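Surface glycan binding protein B (Bacteroides ovatus, PDB 6E57) binds mixed-linkage beta-glucan and probably serves at the cell surface to capture this cereal polysaccharide for use by the gut bacterium. Local coordinates at residues A[322-325]-A[326-330]; A[389-392]-A[393-397]. All coordinates share one frame; numbering follows the deposited sequence.

Contact 1. Residues A[322-325]-A[326-330]. With BGC (beta-D-glucopyranose), chain E.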
loop_
_atom_site.group_PDB
_atom_site.type_symbol
_atom_site.label_atom_id
_atom_site.label_comp_id
_atom_site.label_asym_id
_atom_site.label_seq_id
_atom_site.Cartn_x
_atom_site.Cartn_y
_atom_site.Cartn_z
ATOM N N TRP A 322 17.775 9.741 -33.762
ATOM C CA TRP A 322 18.967 9.017 -34.167
ATOM C C TRP A 322 18.946 8.712 -35.676
ATOM O O TRP A 322 19.854 8.063 -36.181
ATOM C CB TRP A 322 19.139 7.748 -33.321
ATOM C CG TRP A 322 17.907 6.913 -33.146
ATOM C CD1 TRP A 322 16.856 6.792 -34.008
ATOM C CD2 TRP A 322 17.621 6.034 -32.045
ATOM N NE1 TRP A 322 15.928 5.920 -33.507
ATOM C CE2 TRP A 322 16.370 5.438 -32.304
ATOM C CE3 TRP A 322 18.290 5.699 -30.862
ATOM C CZ2 TRP A 322 15.781 4.530 -31.426
ATOM C CZ3 TRP A 322 17.707 4.802 -29.995
ATOM C CH2 TRP A 322 16.469 4.226 -30.275
ATOM N N ASP A 323 17.908 9.174 -36.383
ATOM C CA ASP A 323 17.850 9.145 -37.852
ATOM C C ASP A 323 18.763 10.227 -38.438
ATOM O O ASP A 323 19.410 10.006 -39.462
ATOM C CB ASP A 323 16.424 9.358 -38.370
ATOM C CG ASP A 323 15.475 8.211 -38.072
ATOM O OD1 ASP A 323 15.964 7.076 -37.880
ATOM O OD2 ASP A 323 14.251 8.460 -38.044
ATOM N N LYS A 324 18.792 11.397 -37.789
ATOM C CA LYS A 324 19.543 12.562 -38.261
ATOM C C LYS A 324 21.030 12.217 -38.332
ATOM O O LYS A 324 21.517 11.394 -37.557
ATOM C CB LYS A 324 19.266 13.768 -37.358
ATOM C CG LYS A 324 17.847 14.316 -37.458
ATOM C CD LYS A 324 17.643 15.645 -36.760
ATOM C CE LYS A 324 16.357 16.341 -37.155
ATOM N NZ LYS A 324 16.364 16.752 -38.579
ATOM N N PRO A 325 21.792 12.822 -39.271
ATOM C CA PRO A 325 23.194 12.457 -39.479
ATOM C C PRO A 325 24.120 12.889 -38.328
ATOM O O PRO A 325 23.798 13.821 -37.590
ATOM C CB PRO A 325 23.560 13.198 -40.773
ATOM C CG PRO A 325 22.637 14.399 -40.791
ATOM C CD PRO A 325 21.349 13.898 -40.174
ATOM N N ASP A 326 25.257 12.196 -38.192
ATOM C CA ASP A 326 26.296 12.550 -37.222
ATOM C C ASP A 326 26.663 14.026 -37.411
ATOM O O ASP A 326 26.870 14.470 -38.539
ATOM C CB ASP A 326 27.544 11.678 -37.383
ATOM C CG ASP A 326 27.345 10.223 -36.987
ATOM O OD1 ASP A 326 27.181 9.960 -35.777
ATOM O OD2 ASP A 326 27.352 9.366 -37.896
ATOM N N GLY A 327 26.717 14.771 -36.302
ATOM C CA GLY A 327 27.066 16.192 -36.309
ATOM C C GLY A 327 25.852 17.091 -36.158
ATOM O O GLY A 327 25.978 18.216 -35.672
ATOM N N ASP A 328 24.684 16.601 -36.595
ATOM C CA ASP A 328 23.406 17.296 -36.451
ATOM C C ASP A 328 23.121 17.494 -34.962
ATOM O O ASP A 328 23.125 16.528 -34.204
ATOM C CB ASP A 328 22.285 16.520 -37.146
ATOM C CG ASP A 328 20.963 17.264 -37.242
ATOM O OD1 ASP A 328 20.498 17.771 -36.204
ATOM O OD2 ASP A 328 20.401 17.317 -38.353
ATOM N N PRO A 329 22.837 18.739 -34.501
ATOM C CA PRO A 329 22.633 19.011 -33.077
ATOM C C PRO A 329 21.459 18.248 -32.448
ATOM O O PRO A 329 21.433 18.081 -31.226
ATOM C CB PRO A 329 22.315 20.512 -32.998
ATOM C CG PRO A 329 22.776 21.079 -34.323
ATOM C CD PRO A 329 22.666 19.947 -35.324
ATOM N N ASN A 330 20.506 17.808 -33.283
ATOM C CA ASN A 330 19.276 17.169 -32.829
ATOM C C ASN A 330 19.322 15.648 -33.052
ATOM O O ASN A 330 18.277 14.999 -33.025
ATOM C CB ASN A 330 18.053 17.776 -33.521
ATOM C CG ASN A 330 17.820 19.222 -33.139
ATOM O OD1 ASN A 330 18.001 20.119 -33.958
ATOM N ND2 ASN A 330 17.432 19.455 -31.896
HETATM C C2 BGC E . 19.171 2.646 -33.150
HETATM C C3 BGC E . 18.177 2.052 -34.136
HETATM C C4 BGC E . 17.808 3.069 -35.202
HETATM C C5 BGC E . 19.088 3.579 -35.861
HETATM C C6 BGC E . 18.803 4.573 -36.977
HETATM C C1 BGC E . 20.362 3.266 -33.879
HETATM O O2 BGC E . 19.620 1.616 -32.260
HETATM O O3 BGC E . 17.001 1.656 -33.440
HETATM O O4 BGC E . 16.919 2.463 -36.149
HETATM O O5 BGC E . 19.922 4.195 -34.870
HETATM O O6 BGC E . 20.044 5.122 -37.438
#
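Lys324 and Asp328 meet across a surface turn, the aliphatic part of the lysine lying against the carboxylate: Lys324 CD is 3.6 Å from Asp328 OD2. The chain bends at its last torsion (chi4 -66°), yet Lys324 NZ remains 4.1 Å from Asp328 OD2, too far for a salt bridge. The lysine side chain also lies about 3 Å from a phosphate ion, probably from the crystallisation liquor. A type II beta turn from Pro325 to Asp328 brings the two together, closed by Asp328 N donating to Pro325 O at 3.1 Å. Asp328 OD1 accepts from Asn330 N at 2.9 Å through its anti lone pair, an Asx turn that helps to orient the carboxylate. Trp322 lays one ring face under a beta-D-glucopyranose whose C2 sits 3.8 Å above the ring plane, the aromatic platform usual in carbohydrate binding. The sugar's O6 donates to Trp322 O at 3.2 Å, and Trp322 NE1 bonds to Tyr362 OH. Asp326, beside another glucose, is salt-bridged to Lys331, also of the glycan pocket. Asn330 ND2 bonds to Tyr319 O, tying residues 326-330 back to strand 317-321, which the loop leaves on its way to helix 338-343.

Contact 2. Residues A[389-392]-A[393-397]; sequences LILT and QDMLN
Met395 reaches back from the first turn of its helix over the chain that leads into it, and Thr392 receives the near half of the side chain. Met395 CB lies by the threonine's O and OG1, and CG is 3.3 Å from Thr392 OG1. With the chain extended beyond CG (chi2 -177°), Met395 SD is carried back to the strand segment before the helix, 3.4 Å from Ile390 O. There Met395 SD also meets Leu389 CD2 and Leu391 CD2, both at 4.2 Å, and the Leu391 side chain runs nearly perpendicular to the methionine. CE ends the path near Ile390 O and Thr392 OG1. Thr392 is the N-cap of helix 393-401: its OG1, set between the backbone N and carbonyl carbon by a chi1 of 60°, accepts from Met395 N at 3.2 Å. The cap supplies an acceptor to an N-H of the first turn, whose partner four residues back, the carbonyl of Leu391, lies before the helix. Thr392 O takes Leu396 N at 3.0 Å in a nearly straight bond (168°), beginning the helical backbone pattern. Across the first turn, Gln393 NE2 donates to Asn397 OD1 from above the asparagine's carbonyl plane. Leu396 CD2 packs 4.1 Å from Leu391 CB, and its side chain also touches Ile344, while Leu391 rests on Leu350 of strand 349-356 and Leu389 pairs with Leu350 through the backbone.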
loop_
_atom_site.group_PDB
_atom_site.type_symbol
_atom_site.label_atom_id
_atom_site.label_comp_id
_atom_site.label_asym_id
_atom_site.label_seq_id
_atom_site.Cartn_x
_atom_site.Cartn_y
_atom_site.Cartn_z
ATOM N N LEU A 389 15.743 9.082 -12.573
ATOM C CA LEU A 389 16.800 8.096 -12.448
ATOM C C LEU A 389 17.755 8.543 -11.340
ATOM O O LEU A 389 18.217 9.687 -11.340
ATOM C CB LEU A 389 17.536 7.984 -13.785
ATOM C CG LEU A 389 18.740 7.041 -13.802
ATOM C CD1 LEU A 389 18.293 5.587 -13.847
ATOM C CD2 LEU A 389 19.658 7.356 -14.974
ATOM N N ILE A 390 18.045 7.629 -10.411
ATOM C CA ILE A 390 19.016 7.864 -9.356
ATOM C C ILE A 390 20.409 7.578 -9.923
ATOM O O ILE A 390 20.672 6.472 -10.394
ATOM C CB ILE A 390 18.698 7.012 -8.110
ATOM C CG1 ILE A 390 17.345 7.405 -7.511
ATOM C CG2 ILE A 390 19.817 7.103 -7.082
ATOM C CD1 ILE A 390 16.921 6.562 -6.337
ATOM N N LEU A 391 21.278 8.595 -9.875
ATOM C CA LEU A 391 22.653 8.504 -10.344
ATOM C C LEU A 391 23.543 7.967 -9.215
ATOM O O LEU A 391 23.840 8.679 -8.256
ATOM C CB LEU A 391 23.116 9.891 -10.803
ATOM C CG LEU A 391 22.305 10.513 -11.939
ATOM C CD1 LEU A 391 22.768 11.931 -12.225
ATOM C CD2 LEU A 391 22.387 9.663 -13.195
ATOM N N THR A 392 23.963 6.704 -9.350
ATOM C CA THR A 392 24.901 6.065 -8.429
ATOM C C THR A 392 26.315 6.597 -8.687
ATOM O O THR A 392 26.556 7.289 -9.671
ATOM C CB THR A 392 24.869 4.539 -8.575
ATOM O OG1 THR A 392 25.236 4.216 -9.917
ATOM C CG2 THR A 392 23.518 3.942 -8.249
ATOM N N GLN A 393 27.246 6.253 -7.791
ATOM C CA GLN A 393 28.643 6.654 -7.924
ATOM C C GLN A 393 29.252 5.982 -9.164
ATOM O O GLN A 393 30.108 6.564 -9.825
ATOM C CB GLN A 393 29.426 6.319 -6.651
ATOM C CG GLN A 393 30.878 6.786 -6.673
ATOM C CD GLN A 393 31.022 8.281 -6.823
ATOM O OE1 GLN A 393 30.597 9.056 -5.970
ATOM N NE2 GLN A 393 31.634 8.703 -7.916
ATOM N N ASP A 394 28.799 4.762 -9.472
ATOM C CA ASP A 394 29.254 4.029 -10.656
ATOM C C ASP A 394 28.781 4.747 -11.926
ATOM O O ASP A 394 29.551 4.908 -12.861
ATOM C CB ASP A 394 28.783 2.572 -10.636
ATOM C CG ASP A 394 29.659 1.646 -9.809
ATOM O OD1 ASP A 394 30.555 2.147 -9.105
ATOM O OD2 ASP A 394 29.441 0.429 -9.880
ATOM N N MET A 395 27.510 5.161 -11.949
ATOM C CA MET A 395 26.946 5.884 -13.086
ATOM C C MET A 395 27.730 7.182 -13.315
ATOM O O MET A 395 28.151 7.456 -14.435
ATOM C CB MET A 395 25.470 6.225 -12.859
ATOM C CG MET A 395 24.546 5.041 -13.029
ATOM S SD MET A 395 22.821 5.532 -12.833
ATOM C CE MET A 395 22.073 3.943 -12.481
ATOM N N LEU A 396 27.926 7.963 -12.247
ATOM C CA LEU A 396 28.634 9.242 -12.325
ATOM C C LEU A 396 30.066 9.022 -12.838
ATOM O O LEU A 396 30.569 9.830 -13.621
ATOM C CB LEU A 396 28.632 9.915 -10.948
ATOM C CG LEU A 396 27.276 10.435 -10.470
ATOM C CD1 LEU A 396 27.319 10.782 -8.988
ATOM C CD2 LEU A 396 26.831 11.640 -11.281
ATOM N N ASN A 397 30.703 7.929 -12.401
ATOM C CA ASN A 397 32.074 7.600 -12.786
ATOM C C ASN A 397 32.139 7.277 -14.281
ATOM O O ASN A 397 33.076 7.674 -14.965
ATOM C CB ASN A 397 32.635 6.422 -11.986
ATOM C CG ASN A 397 32.939 6.763 -10.543
ATOM O OD1 ASN A 397 32.947 7.931 -10.154
ATOM N ND2 ASN A 397 33.189 5.741 -9.743
#

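Contacts 1 and 2 lie in the same C-terminal region, their centres 26 Å apart and without touching, contact 1 earlier in the chain. They share no strand or helix: residues 322-330 form an irregular surface loop after strand 317-321, whereas residues 389-397 join strand 385-390 to helix 393-401. Contact 1 is polar, with no buried residue among those that touch across it, and its loop supplies three residues to the glycan pocket. Contact 2 is partly buried, two leucines being enclosed, and combines a capped helix start with apolar packing. In both, a side-chain oxygen accepts from a backbone N-H, within a loop in contact 1 and at a helix N-terminus in contact 2.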